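Local coordinates for protein aminoglycoside phosphotransferase (Alicyclobacillus acidocaldarius subsp. acidocaldarius, PDB 4PDY) that probably transfers a phosphoryl group to a small-molecule acceptor, as aminoglycoside phosphotransferases with a protein-kinase-like fold do, at residues H258-S263 against A297-P302; C222-I227 against R252-A257; A57-I62 against G101-Y106; A20-Q25 against N43-T48. All coordinates share one frame; numbering follows the deposited sequence.

Contact 1: H258-S263 against A297-P302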
# COMPACT_ATOMS: atom_id res chain seq x y z
N HIS A 258 -6.21 0.20 2.71
CA HIS A 258 -4.78 0.03 3.05
C HIS A 258 -4.18 1.28 3.71
O HIS A 258 -3.51 1.15 4.73
CB HIS A 258 -3.98 -0.42 1.82
CG HIS A 258 -4.43 -1.74 1.26
ND1 HIS A 258 -4.27 -2.07 -0.06
CD2 HIS A 258 -5.07 -2.78 1.84
CE1 HIS A 258 -4.76 -3.28 -0.28
NE2 HIS A 258 -5.24 -3.75 0.87
N LEU A 259 -4.50 2.45 3.19
CA LEU A 259 -4.11 3.69 3.85
C LEU A 259 -4.70 3.78 5.25
O LEU A 259 -4.00 4.11 6.21
CB LEU A 259 -4.55 4.89 3.02
CG LEU A 259 -4.23 6.25 3.65
CD1 LEU A 259 -2.73 6.46 3.90
CD2 LEU A 259 -4.75 7.35 2.77
N LEU A 260 -5.99 3.47 5.37
CA LEU A 260 -6.62 3.56 6.67
C LEU A 260 -6.00 2.60 7.68
O LEU A 260 -5.80 2.94 8.83
CB LEU A 260 -8.13 3.30 6.54
CG LEU A 260 -8.95 4.44 5.93
CD1 LEU A 260 -10.31 3.97 5.43
CD2 LEU A 260 -9.18 5.56 6.94
N ARG A 261 -5.76 1.36 7.27
CA ARG A 261 -5.28 0.40 8.24
C ARG A 261 -3.90 0.83 8.77
O ARG A 261 -3.64 0.78 9.95
CB ARG A 261 -5.24 -1.04 7.69
CG ARG A 261 -5.19 -2.02 8.84
CD ARG A 261 -4.78 -3.43 8.50
NE ARG A 261 -5.54 -4.11 7.46
CZ ARG A 261 -6.74 -4.73 7.59
NH1 ARG A 261 -7.42 -4.75 8.73
NH2 ARG A 261 -7.23 -5.36 6.54
N ARG A 262 -3.05 1.21 7.85
CA ARG A 262 -1.70 1.63 8.25
C ARG A 262 -1.73 2.86 9.15
O ARG A 262 -1.02 2.94 10.17
CB ARG A 262 -0.85 1.89 7.01
CG ARG A 262 -0.46 0.59 6.30
CD ARG A 262 0.49 0.78 5.12
NE ARG A 262 0.81 -0.52 4.51
CZ ARG A 262 0.42 -0.95 3.30
NH1 ARG A 262 -0.31 -0.19 2.48
NH2 ARG A 262 0.79 -2.16 2.90
N SER A 263 -2.54 3.84 8.75
CA SER A 263 -2.66 5.08 9.52
C SER A 263 -3.23 4.79 10.90
O SER A 263 -2.63 5.13 11.93
CB SER A 263 -3.56 6.09 8.80
OG SER A 263 -3.09 6.39 7.50
N ALA A 297 -15.33 -4.03 5.52
CA ALA A 297 -15.05 -5.47 5.44
C ALA A 297 -13.55 -5.74 5.57
O ALA A 297 -13.10 -6.65 6.29
CB ALA A 297 -15.55 -6.03 4.11
N ILE A 298 -12.77 -4.92 4.87
CA ILE A 298 -11.34 -5.09 4.90
C ILE A 298 -10.78 -4.73 6.29
O ILE A 298 -10.02 -5.50 6.86
CB ILE A 298 -10.67 -4.24 3.80
CG1 ILE A 298 -11.03 -4.75 2.41
CG2 ILE A 298 -9.14 -4.26 3.93
CD1 ILE A 298 -10.88 -3.72 1.32
N LEU A 299 -11.13 -3.55 6.80
CA LEU A 299 -10.63 -3.13 8.11
C LEU A 299 -11.04 -4.00 9.28
O LEU A 299 -10.28 -4.16 10.24
CB LEU A 299 -11.08 -1.74 8.46
CG LEU A 299 -10.52 -0.62 7.64
CD1 LEU A 299 -11.08 0.70 8.15
CD2 LEU A 299 -9.00 -0.64 7.73
N ARG A 300 -12.24 -4.59 9.21
CA ARG A 300 -12.71 -5.41 10.30
C ARG A 300 -11.89 -6.68 10.45
O ARG A 300 -11.75 -7.21 11.55
CB ARG A 300 -14.19 -5.76 10.06
CG ARG A 300 -14.83 -6.75 11.03
CD ARG A 300 -14.81 -6.33 12.47
NE ARG A 300 -15.72 -5.24 12.74
CZ ARG A 300 -15.91 -4.68 13.93
NH1 ARG A 300 -16.80 -3.71 14.06
NH2 ARG A 300 -15.23 -5.11 15.00
N PHE A 301 -11.36 -7.19 9.34
CA PHE A 301 -10.59 -8.44 9.41
C PHE A 301 -9.35 -8.22 10.29
O PHE A 301 -8.68 -7.19 10.12
CB PHE A 301 -10.11 -8.90 8.05
CG PHE A 301 -9.62 -10.30 8.07
CD1 PHE A 301 -10.51 -11.37 7.87
CD2 PHE A 301 -8.29 -10.57 8.34
CE1 PHE A 301 -10.05 -12.67 7.92
CE2 PHE A 301 -7.83 -11.87 8.40
CZ PHE A 301 -8.71 -12.92 8.19
N PRO A 302 -9.01 -9.17 11.18
CA PRO A 302 -7.81 -9.05 12.02
C PRO A 302 -6.52 -9.39 11.26
O PRO A 302 -5.88 -10.41 11.49
CB PRO A 302 -8.11 -10.01 13.17
CG PRO A 302 -8.91 -11.10 12.53
CD PRO A 302 -9.76 -10.42 11.48
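The carbonyl oxygen of Ile298 is gripped by three N-H donors near the C-terminal end of helix 289-300. The firmest is the guanidinium of Arg261 on helix 252-266, whose NH2 reaches Ile298 O at 2.8 Å with an N-H...O angle of 142°. A weak second bond comes from Arg261 NH1 to the same oxygen at 3.3 Å. The third donor is local: the backbone N of Phe301 bonds to Ile298 O near the end of the helix. Arg261 NH2 approaches from above the carbonyl plane of Ile298. From NH1 a further weak bond runs to Phe301 O at 3.1 Å, so one flat cation straddles two carbonyls, one in the last part of helix 289-300 and one in the loop that follows.

The arginine starts with CG anti to its backbone N, and its side chain crosses that of Ile298 at about a right angle, the bend at chi3 (-55°) turning the guanidinium to the carbonyls. Ile298 CG2 lies 3.4 Å from Arg261 NH2. Nearer the backbone the contact is apolar: the CD2 methyl of Leu299 sits 3.8 Å from Arg261 CB and 4.2 Å from Leu260 CB.

The contact joins two helices of the large helical lobe of the kinase-like fold, and Arg300 ties it to helix 189-203 through a salt bridge with Asp195. A cation set on carbonyls at the negative end of a helix dipole is probably stabilised in its charged form, and a thiocyanate ion beside Arg261, nearest atoms about 3 Å apart and probably from the crystallisation liquor, is consistent with this.

Contact 2: C222-I227 against R252-A257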
# COMPACT_ATOMS: atom_id res chain seq x y z
N CYS A 222 -5.57 1.40 -8.83
CA CYS A 222 -5.01 1.65 -7.51
C CYS A 222 -3.50 1.58 -7.58
O CYS A 222 -2.94 0.93 -8.45
CB CYS A 222 -5.51 0.63 -6.47
SG CYS A 222 -7.17 0.93 -5.84
N HIS A 223 -2.85 2.28 -6.64
CA HIS A 223 -1.41 2.27 -6.53
C HIS A 223 -0.90 0.96 -5.91
O HIS A 223 0.07 0.37 -6.37
CB HIS A 223 -0.98 3.47 -5.70
CG HIS A 223 0.50 3.58 -5.49
ND1 HIS A 223 1.14 2.96 -4.43
CD2 HIS A 223 1.45 4.25 -6.17
CE1 HIS A 223 2.43 3.27 -4.47
NE2 HIS A 223 2.64 4.02 -5.52
N LEU A 224 -1.56 0.52 -4.83
CA LEU A 224 -1.32 -0.80 -4.21
C LEU A 224 0.06 -0.99 -3.58
O LEU A 224 0.45 -2.10 -3.27
CB LEU A 224 -1.63 -1.94 -5.18
CG LEU A 224 -3.07 -1.94 -5.72
CD1 LEU A 224 -3.32 -3.06 -6.71
CD2 LEU A 224 -4.08 -1.99 -4.58
N ASP A 225 0.76 0.11 -3.30
CA ASP A 225 1.95 0.03 -2.46
C ASP A 225 2.05 1.28 -1.61
O ASP A 225 3.03 2.05 -1.64
CB ASP A 225 3.19 -0.18 -3.32
CG ASP A 225 4.37 -0.73 -2.54
OD1 ASP A 225 4.20 -1.14 -1.36
OD2 ASP A 225 5.47 -0.74 -3.11
N VAL A 226 1.01 1.48 -0.81
CA VAL A 226 0.79 2.69 -0.06
C VAL A 226 1.50 2.62 1.27
O VAL A 226 0.92 2.30 2.31
CB VAL A 226 -0.72 2.95 0.11
CG1 VAL A 226 -0.96 4.25 0.84
CG2 VAL A 226 -1.40 2.94 -1.26
N ILE A 227 2.79 2.92 1.20
CA ILE A 227 3.68 2.93 2.35
C ILE A 227 4.34 4.31 2.37
O ILE A 227 4.43 4.94 1.34
CB ILE A 227 4.71 1.79 2.28
CG1 ILE A 227 5.59 1.88 1.02
CG2 ILE A 227 3.97 0.45 2.34
CD1 ILE A 227 6.70 0.85 0.97
N ARG A 252 -11.33 1.08 -5.78
CA ARG A 252 -10.79 2.17 -4.97
C ARG A 252 -10.71 1.83 -3.49
O ARG A 252 -9.79 2.28 -2.79
CB ARG A 252 -11.61 3.43 -5.21
CG ARG A 252 -10.98 4.68 -4.65
CD ARG A 252 -11.65 5.95 -5.11
NE ARG A 252 -12.94 6.15 -4.43
CZ ARG A 252 -13.49 7.34 -4.19
NH1 ARG A 252 -12.88 8.46 -4.59
NH2 ARG A 252 -14.64 7.42 -3.54
N ALA A 253 -11.63 1.03 -2.99
CA ALA A 253 -11.63 0.62 -1.61
C ALA A 253 -10.32 -0.03 -1.16
O ALA A 253 -9.99 -0.00 0.04
CB ALA A 253 -12.80 -0.35 -1.36
N LEU A 254 -9.60 -0.67 -2.08
CA LEU A 254 -8.33 -1.29 -1.69
C LEU A 254 -7.29 -0.25 -1.23
O LEU A 254 -6.75 -0.40 -0.15
CB LEU A 254 -7.76 -2.13 -2.81
CG LEU A 254 -8.51 -3.42 -3.14
CD1 LEU A 254 -7.80 -4.18 -4.25
CD2 LEU A 254 -8.67 -4.31 -1.91
N ASP A 255 -7.08 0.79 -2.02
CA ASP A 255 -6.16 1.83 -1.60
C ASP A 255 -6.69 2.53 -0.35
O ASP A 255 -5.92 2.84 0.57
CB ASP A 255 -5.94 2.85 -2.73
CG ASP A 255 -4.78 2.50 -3.70
OD1 ASP A 255 -3.99 1.55 -3.47
OD2 ASP A 255 -4.70 3.21 -4.74
N MSE A 256 -7.99 2.78 -0.29
CA MSE A 256 -8.56 3.47 0.86
C MSE A 256 -8.37 2.69 2.14
O MSE A 256 -7.94 3.24 3.15
CB MSE A 256 -10.02 3.81 0.57
CG MSE A 256 -10.52 4.87 1.53
SE MSE A 256 -12.42 5.21 1.22
CE MSE A 256 -12.61 5.51 -0.71
N ALA A 257 -8.69 1.39 2.10
CA ALA A 257 -8.56 0.54 3.27
C ALA A 257 -7.10 0.35 3.68
O ALA A 257 -6.81 0.25 4.85
CB ALA A 257 -9.23 -0.82 3.03
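Cys222 to Ile227 correspond to the start of the catalytic loop in the protein-kinase-like fold, recognisable by a His-x-Asp signature, here His223, Leu224 and Asp225, whose role is probably as in relatives. Asp255, in the first turns of helix 252-266, holds this loop by its backbone. Its carboxylate takes two N-H groups in succession: His223 N bonds to Asp255 OD2 at 2.8 Å, and Leu224 N bonds to Asp255 OD1 at 3.0 Å. Both bonds are fairly straight, and each oxygen uses its syn lone pair, so the carboxylate faces the loop in a two-pronged grip. A helix-like turn at His223 brings the two N-H groups round to one carboxylate, and the positive phi of Leu224 (66°) then redirects the chain toward Asp225.

Protein kinases use the same device, an aspartate of the large-lobe helix F that accepts from the backbone of the His-Arg-Asp motif. An alanine at Asp255 would remove both acceptors and would probably loosen the turn that sets the loop.

Apolar atoms pack round the carboxylate. Cys222 CB lies 3.2 Å from Asp255 OD2, while Leu224 CD2 and Val226 CG2 each come within 3.7 Å of Asp255 OD1. Leu224 CD2 also meets Leu254 CB at 4.1 Å. The imidazole of His223 turns away: its ND1 accepts from Asp225 N at 3.1 Å, its NE2 is bonded to Ile242 O, and its ring meets Phe244 edge-to-face.

Contact 3: A57-I62 against G101-Y106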
# COMPACT_ATOMS: atom_id res chain seq x y z
N ALA A 57 17.01 6.66 -9.66
CA ALA A 57 17.13 5.53 -10.57
C ALA A 57 16.74 4.26 -9.82
O ALA A 57 17.20 4.01 -8.72
CB ALA A 57 18.56 5.45 -11.07
N LYS A 58 15.85 3.49 -10.43
CA LYS A 58 15.32 2.29 -9.83
C LYS A 58 15.75 1.06 -10.62
O LYS A 58 15.55 1.00 -11.84
CB LYS A 58 13.79 2.36 -9.82
CG LYS A 58 13.10 1.11 -9.24
CD LYS A 58 13.37 0.92 -7.75
CE LYS A 58 12.72 -0.33 -7.17
NZ LYS A 58 11.25 -0.18 -7.11
N ARG A 59 16.35 0.11 -9.91
CA ARG A 59 16.59 -1.22 -10.40
C ARG A 59 15.34 -2.04 -10.07
O ARG A 59 14.96 -2.17 -8.89
CB ARG A 59 17.79 -1.84 -9.72
CG ARG A 59 18.09 -3.26 -10.17
CD ARG A 59 19.22 -3.89 -9.39
NE ARG A 59 20.54 -3.44 -9.83
CZ ARG A 59 21.41 -2.72 -9.13
NH1 ARG A 59 21.14 -2.25 -7.92
NH2 ARG A 59 22.59 -2.46 -9.68
N SER A 60 14.71 -2.58 -11.10
CA SER A 60 13.46 -3.31 -10.95
C SER A 60 13.56 -4.67 -11.63
O SER A 60 14.44 -4.91 -12.45
CB SER A 60 12.30 -2.49 -11.54
OG SER A 60 11.05 -3.16 -11.40
N SER A 61 12.66 -5.58 -11.25
CA SER A 61 12.50 -6.83 -11.95
C SER A 61 11.21 -6.85 -12.79
O SER A 61 10.90 -7.88 -13.37
CB SER A 61 12.59 -8.00 -10.97
OG SER A 61 13.95 -8.20 -10.59
N ILE A 62 10.53 -5.72 -12.93
CA ILE A 62 9.34 -5.70 -13.79
C ILE A 62 9.73 -5.94 -15.24
O ILE A 62 10.83 -5.61 -15.68
CB ILE A 62 8.48 -4.42 -13.70
CG1 ILE A 62 9.22 -3.18 -14.22
CG2 ILE A 62 7.96 -4.22 -12.29
CD1 ILE A 62 8.29 -1.98 -14.27
N GLY A 101 21.43 -6.94 -17.85
CA GLY A 101 21.78 -7.90 -16.82
C GLY A 101 20.56 -8.45 -16.07
O GLY A 101 20.64 -8.68 -14.87
N ASP A 102 19.45 -8.66 -16.79
CA ASP A 102 18.20 -9.19 -16.24
C ASP A 102 17.43 -8.25 -15.34
O ASP A 102 16.50 -8.66 -14.69
CB ASP A 102 18.41 -10.53 -15.52
CG ASP A 102 17.12 -11.34 -15.42
OD1 ASP A 102 16.46 -11.44 -16.48
OD2 ASP A 102 16.77 -11.81 -14.30
N PHE A 103 17.81 -6.97 -15.34
CA PHE A 103 17.05 -5.95 -14.61
C PHE A 103 16.49 -4.90 -15.57
O PHE A 103 17.07 -4.64 -16.62
CB PHE A 103 17.94 -5.22 -13.59
CG PHE A 103 18.39 -6.08 -12.44
CD1 PHE A 103 17.46 -6.57 -11.51
CD2 PHE A 103 19.72 -6.40 -12.27
CE1 PHE A 103 17.88 -7.33 -10.44
CE2 PHE A 103 20.15 -7.14 -11.19
CZ PHE A 103 19.23 -7.62 -10.28
N THR A 104 15.38 -4.30 -15.17
CA THR A 104 14.79 -3.18 -15.87
C THR A 104 15.05 -1.95 -15.01
O THR A 104 14.62 -1.87 -13.88
CB THR A 104 13.26 -3.38 -16.04
OG1 THR A 104 13.03 -4.58 -16.79
CG2 THR A 104 12.59 -2.19 -16.73
N TYR A 105 15.80 -1.00 -15.56
CA TYR A 105 16.10 0.25 -14.88
C TYR A 105 15.24 1.36 -15.43
O TYR A 105 15.08 1.49 -16.64
CB TYR A 105 17.57 0.60 -15.11
CG TYR A 105 18.55 -0.39 -14.52
CD1 TYR A 105 18.94 -0.29 -13.18
CD2 TYR A 105 19.04 -1.44 -15.27
CE1 TYR A 105 19.83 -1.19 -12.63
CE2 TYR A 105 19.91 -2.36 -14.72
CZ TYR A 105 20.28 -2.25 -13.40
OH TYR A 105 21.20 -3.12 -12.85
N TYR A 106 14.72 2.20 -14.53
CA TYR A 106 14.05 3.41 -14.97
C TYR A 106 14.35 4.54 -14.02
O TYR A 106 14.67 4.31 -12.87
CB TYR A 106 12.52 3.18 -15.16
CG TYR A 106 11.77 2.83 -13.91
CD1 TYR A 106 11.25 3.81 -13.09
CD2 TYR A 106 11.51 1.50 -13.58
CE1 TYR A 106 10.57 3.51 -11.93
CE2 TYR A 106 10.82 1.19 -12.41
CZ TYR A 106 10.33 2.20 -11.60
OH TYR A 106 9.63 1.92 -10.44
O HOH W 1 15.26 -9.49 -12.45
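Strands 54-60 and 103-109 are antiparallel neighbours in the small-lobe sheet of the kinase-like fold. Backbone bonds pair them at two hydrogen-bonded positions: Lys58 N meets Tyr106 O at 2.8 Å and Tyr106 N bonds back to Lys58 O, and Ser60 and Thr104 exchange N-H and O likewise. Arg59 and Tyr105 form the non-hydrogen-bonded pair between.

Among CH-pi contacts, Arg59 CD stands over the centre of the Phe103 ring, 3.6 Å from its centroid. On the sheet face carrying Lys58 and Tyr106, Lys58 CB lies over the Tyr106 ring, while Lys58 NZ forms a salt bridge with Glu245.

Of the side-chain hydrogen bonds, Arg59 NE donates to Tyr105 OH at 3.1 Å, the two side chains lying side by side; Arg59 NH1 is held by Pro21 O. An alanine at Arg59 would strip the methylenes from the Phe103 face and the donors to Tyr105 OH and Pro21 O, and would probably loosen the packing of Phe103 and the hold on the N-terminal chain.

At the strand end, Ser60 OG accepts from Ile62 N in an ST turn. A water joins Ser61 OG to Asp102 O, and Thr104 OG1 donates to Ile62 O at 2.7 Å, almost along the C=O axis.

Contact 4: A20-Q25 against N43-T48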
# COMPACT_ATOMS: atom_id res chain seq x y z
N ALA A 20 23.85 -2.38 -1.19
CA ALA A 20 23.13 -2.33 -2.45
C ALA A 20 24.15 -2.21 -3.59
O ALA A 20 25.03 -1.37 -3.55
CB ALA A 20 22.18 -1.13 -2.48
N PRO A 21 24.06 -3.10 -4.58
CA PRO A 21 25.00 -2.96 -5.69
C PRO A 21 24.78 -1.64 -6.49
O PRO A 21 23.65 -1.26 -6.75
CB PRO A 21 24.73 -4.20 -6.55
CG PRO A 21 23.94 -5.13 -5.69
CD PRO A 21 23.20 -4.28 -4.71
N LEU A 22 25.85 -0.92 -6.82
CA LEU A 22 25.71 0.26 -7.67
C LEU A 22 25.18 -0.16 -9.03
O LEU A 22 25.49 -1.25 -9.53
CB LEU A 22 27.05 1.00 -7.84
CG LEU A 22 27.43 2.01 -6.75
CD1 LEU A 22 28.90 2.34 -6.88
CD2 LEU A 22 26.58 3.28 -6.81
N ILE A 23 24.36 0.69 -9.61
CA ILE A 23 23.90 0.48 -10.98
C ILE A 23 25.13 0.50 -11.90
O ILE A 23 26.01 1.35 -11.73
CB ILE A 23 22.85 1.53 -11.37
CG1 ILE A 23 21.61 1.36 -10.49
CG2 ILE A 23 22.54 1.49 -12.87
CD1 ILE A 23 20.53 2.38 -10.68
N PRO A 24 25.20 -0.41 -12.88
CA PRO A 24 26.35 -0.37 -13.78
C PRO A 24 26.45 0.98 -14.52
O PRO A 24 25.45 1.53 -14.94
CB PRO A 24 26.09 -1.53 -14.75
CG PRO A 24 25.23 -2.45 -13.98
CD PRO A 24 24.35 -1.59 -13.15
N GLN A 25 27.67 1.50 -14.66
CA GLN A 25 27.88 2.75 -15.38
C GLN A 25 27.30 2.73 -16.78
O GLN A 25 26.82 3.76 -17.27
CB GLN A 25 29.37 3.08 -15.47
CG GLN A 25 29.71 4.37 -16.21
CD GLN A 25 29.11 5.61 -15.58
OE1 GLN A 25 29.26 5.85 -14.38
NE2 GLN A 25 28.44 6.43 -16.40
N ASN A 43 15.78 2.07 -1.52
CA ASN A 43 15.65 1.15 -2.65
C ASN A 43 15.80 1.83 -4.01
O ASN A 43 15.48 1.23 -5.04
CB ASN A 43 14.34 0.36 -2.59
CG ASN A 43 13.15 1.20 -2.98
OD1 ASN A 43 13.24 2.42 -3.09
ND2 ASN A 43 12.01 0.54 -3.21
N ILE A 44 16.29 3.06 -4.02
CA ILE A 44 16.67 3.72 -5.26
C ILE A 44 18.12 4.17 -5.18
O ILE A 44 18.76 4.08 -4.13
CB ILE A 44 15.73 4.88 -5.65
CG1 ILE A 44 15.65 5.96 -4.56
CG2 ILE A 44 14.34 4.36 -5.99
CD1 ILE A 44 16.75 6.97 -4.63
N GLU A 45 18.63 4.55 -6.33
CA GLU A 45 19.93 5.18 -6.43
C GLU A 45 19.74 6.63 -6.82
O GLU A 45 18.99 6.95 -7.73
CB GLU A 45 20.77 4.44 -7.47
CG GLU A 45 22.24 4.79 -7.43
CD GLU A 45 23.06 3.93 -8.37
OE1 GLU A 45 23.36 2.77 -8.02
OE2 GLU A 45 23.43 4.42 -9.46
N VAL A 46 20.44 7.51 -6.12
CA VAL A 46 20.38 8.94 -6.41
C VAL A 46 21.50 9.29 -7.38
O VAL A 46 22.65 8.95 -7.12
CB VAL A 46 20.52 9.77 -5.13
CG1 VAL A 46 20.45 11.28 -5.41
CG2 VAL A 46 19.48 9.35 -4.13
N TRP A 47 21.16 9.93 -8.48
CA TRP A 47 22.11 10.42 -9.47
C TRP A 47 22.11 11.95 -9.44
O TRP A 47 21.04 12.56 -9.47
CB TRP A 47 21.69 10.00 -10.87
CG TRP A 47 21.74 8.55 -11.15
CD1 TRP A 47 22.15 7.54 -10.32
CD2 TRP A 47 21.35 7.92 -12.38
NE1 TRP A 47 22.05 6.32 -10.97
CE2 TRP A 47 21.57 6.54 -12.24
CE3 TRP A 47 20.87 8.41 -13.60
CZ2 TRP A 47 21.29 5.64 -13.26
CZ3 TRP A 47 20.59 7.51 -14.61
CH2 TRP A 47 20.83 6.15 -14.43
N THR A 48 23.29 12.58 -9.40
CA THR A 48 23.39 14.01 -9.27
C THR A 48 24.29 14.57 -10.38
O THR A 48 25.35 13.99 -10.64
CB THR A 48 23.95 14.34 -7.88
OG1 THR A 48 23.14 13.71 -6.87
CG2 THR A 48 23.93 15.80 -7.64
O HOH W 2 22.23 1.31 -5.91
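Glu45 OE1 receives the backbone N-H of Ile23 at 2.8 Å in an almost straight bond (171°), on the syn lone pair of the carboxylate oxygen. A water gives the same oxygen a second hydrogen bond, also 2.8 Å long, and reaches Pro21 O with its other proton, so OE1 serves two donors from the side of the N-terminal segment. Apolar atoms close in around it: Ile23 CG1 lies 3.3 Å from Glu45 OE1, and Leu22 CD2, whose side chain crosses that of the glutamate at about a right angle, lies 3.5 Å from Glu45 OE1.

The next shell fixes the carboxylate. Glu45 carries its CG anti to the backbone N (chi1 -166°) and stays extended through the next torsion, which sends the acid group out from the strand to the chain beyond. Its other oxygen, OE2, takes the indole N-H of Trp47, two residues on along the same strand, with a Trp47 NE1 to Glu45 OE2 distance of 2.8 Å. That bond uses the anti lone pair and lies in the indole plane, holding the carboxylate at the ring's edge. Arg38 adds a salt bridge to OE2, so the acid is probably ionised although buried. Ile23 CD1 touches Trp47 CZ2 at 4.2 Å.

Residues 20-25 thus strap the N-terminal chain across the small-lobe sheet before helix 25-28, with Pro24 at its N-cap position. Ile23 packs on Ala57 and Arg59 of strand 54-60 and on Tyr105 of strand 103-109, while Trp47 reaches Ile35 of strand 35-41 and Val107 of strand 103-109.

How the contacts relate
Along the chain the four contacts close in the order 4, 3, 2, 1, and they fall into two pairs that match the two lobes of a kinase-like fold. Contacts 3 and 4 have centres 11 Å apart and share one antiparallel sheet, in which strands 44-49 and 54-60 are neighbours; Ala57 N probably bonds to Glu45 O. Contacts 1 and 2, likewise 11 Å apart, both use helix 252-266, and Arg262 NH1 approaches Val226 O at 2.8 Å. The centres of contacts 2 and 3 are 23 Å apart. A bound histidine lies about 8 Å from the side chain of Lys58 and about 11 Å from that of His223, in a pocket probably corresponding to the nucleotide cleft.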